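Side-chain contact in putative dehydrogenase (Pseudomonas fluorescens, PDB 6UUG), which oxidises methanesulfinate as the monooxygenase component of a two-component flavin-dependent system in bacterial sulfur assimilation: residues 269-274 with 363-368. Sequence-based numbering, arbitrary orientation.
Sequences EEARQY and EVTGAR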
# COMPACT_ATOMS: atom_id res chain seq x y z
N GLU A 269 14.23 17.09 2.35
CA GLU A 269 14.98 18.25 1.88
C GLU A 269 16.27 17.84 1.19
O GLU A 269 16.67 18.44 0.18
CB GLU A 269 15.25 19.22 3.02
CG GLU A 269 15.95 20.51 2.57
CD GLU A 269 15.23 21.23 1.42
OE1 GLU A 269 13.98 21.19 1.33
OE2 GLU A 269 15.94 21.84 0.59
N GLU A 270 16.95 16.81 1.70
CA GLU A 270 18.18 16.38 1.05
C GLU A 270 17.90 15.81 -0.33
O GLU A 270 18.65 16.05 -1.28
CB GLU A 270 18.92 15.35 1.93
CG GLU A 270 20.31 14.98 1.41
CD GLU A 270 21.18 14.26 2.44
OE1 GLU A 270 20.64 13.71 3.41
OE2 GLU A 270 22.41 14.23 2.26
N ALA A 271 16.79 15.06 -0.47
CA ALA A 271 16.40 14.52 -1.76
C ALA A 271 16.07 15.64 -2.75
O ALA A 271 16.49 15.60 -3.91
CB ALA A 271 15.20 13.58 -1.60
N ARG A 272 15.31 16.64 -2.29
CA ARG A 272 15.03 17.82 -3.10
C ARG A 272 16.30 18.40 -3.69
O ARG A 272 16.40 18.65 -4.89
CB ARG A 272 14.35 18.90 -2.24
CG ARG A 272 12.86 18.93 -2.23
CD ARG A 272 12.39 20.27 -1.62
NE ARG A 272 12.38 21.36 -2.60
CZ ARG A 272 13.18 22.42 -2.58
NH1 ARG A 272 14.07 22.59 -1.60
NH2 ARG A 272 13.08 23.34 -3.53
N GLN A 273 17.29 18.66 -2.84
CA GLN A 273 18.52 19.27 -3.32
C GLN A 273 19.18 18.38 -4.36
O GLN A 273 19.66 18.86 -5.39
CB GLN A 273 19.47 19.56 -2.16
CG GLN A 273 18.97 20.60 -1.17
CD GLN A 273 18.74 21.95 -1.81
OE1 GLN A 273 19.50 22.35 -2.70
NE2 GLN A 273 17.70 22.65 -1.38
N TYR A 274 19.17 17.06 -4.12
CA TYR A 274 19.83 16.15 -5.04
C TYR A 274 19.08 16.06 -6.37
O TYR A 274 19.70 16.11 -7.44
CB TYR A 274 19.98 14.77 -4.39
CG TYR A 274 21.01 13.91 -5.08
CD1 TYR A 274 20.67 13.17 -6.21
CD2 TYR A 274 22.32 13.85 -4.62
CE1 TYR A 274 21.61 12.38 -6.86
CE2 TYR A 274 23.27 13.06 -5.27
CZ TYR A 274 22.90 12.33 -6.39
OH TYR A 274 23.82 11.55 -7.05
N GLU A 363 13.93 6.77 -5.48
CA GLU A 363 13.40 6.72 -6.85
C GLU A 363 13.42 8.08 -7.55
O GLU A 363 13.27 8.13 -8.77
CB GLU A 363 11.97 6.18 -6.86
CG GLU A 363 11.87 4.72 -6.48
CD GLU A 363 10.54 4.11 -6.88
OE1 GLU A 363 10.06 3.23 -6.15
OE2 GLU A 363 9.99 4.51 -7.93
N VAL A 364 13.56 9.18 -6.81
CA VAL A 364 13.68 10.49 -7.43
C VAL A 364 15.07 11.08 -7.31
O VAL A 364 15.32 12.13 -7.93
CB VAL A 364 12.64 11.50 -6.88
CG1 VAL A 364 11.22 10.98 -7.13
CG2 VAL A 364 12.90 11.79 -5.42
N THR A 365 15.97 10.47 -6.55
CA THR A 365 17.36 10.90 -6.55
C THR A 365 18.21 10.06 -7.51
O THR A 365 19.09 10.61 -8.18
CB THR A 365 17.95 10.87 -5.13
OG1 THR A 365 17.90 9.54 -4.59
CG2 THR A 365 17.18 11.81 -4.22
N GLY A 366 17.96 8.76 -7.61
CA GLY A 366 18.51 7.96 -8.69
C GLY A 366 19.75 7.17 -8.31
O GLY A 366 20.22 7.17 -7.17
N ALA A 367 20.30 6.50 -9.34
CA ALA A 367 21.31 5.47 -9.12
C ALA A 367 22.62 6.02 -8.57
O ALA A 367 23.35 5.30 -7.88
CB ALA A 367 21.58 4.71 -10.43
N ARG A 368 22.95 7.27 -8.86
CA ARG A 368 24.20 7.83 -8.35
C ARG A 368 24.09 8.31 -6.90
O ARG A 368 25.12 8.60 -6.28
CB ARG A 368 24.66 8.97 -9.27
CG ARG A 368 25.22 8.48 -10.61
CD ARG A 368 25.10 9.52 -11.73
NE ARG A 368 25.78 10.77 -11.41
CZ ARG A 368 25.16 11.89 -11.05
NH1 ARG A 368 23.84 11.93 -10.97
NH2 ARG A 368 25.87 12.98 -10.79
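Thr365 ends the short helix 362-365 with its methyl pressed against the helix of 269-274: CG2 lies 3.7 Å from Ala271 CB and as far from Ala271 CA. With chi1 at 60°, OG1 lies between the backbone N and the carbonyl carbon, hydrogen-bonded to the hydroxyl of Ser369, which leaves CG2 facing Ala271. The Thr365 side chain crosses that of Tyr274 at about a right angle, CB resting 3.7 Å from Tyr274 CD1. Thr365 O comes to the ring edge, near its plane, 3.4 Å from Tyr274 CE1, and is hydrogen-bonded to Thr279. Gly366 then leaves the helix with positive phi, and the chain passes the ring to Arg368, whose C and CB lie 3.3 and 3.5 Å from Tyr274 OH. The same hydroxyl lies over one guanidinium face, offset toward its rim; Arg368 NH1 donates a hydrogen bond to the carbonyl of Glu278. A leucine in place of Tyr274 lacks the phenol and would probably open a gap between Thr365 O and Arg368. This is structural packing in the helical C-terminal domain of the acyl-CoA dehydrogenase family, about 27 Å from the chain centre, joining helices 362-365 and 247-277, with Tyr300 of helix 294-327 against Ala271 and Val364.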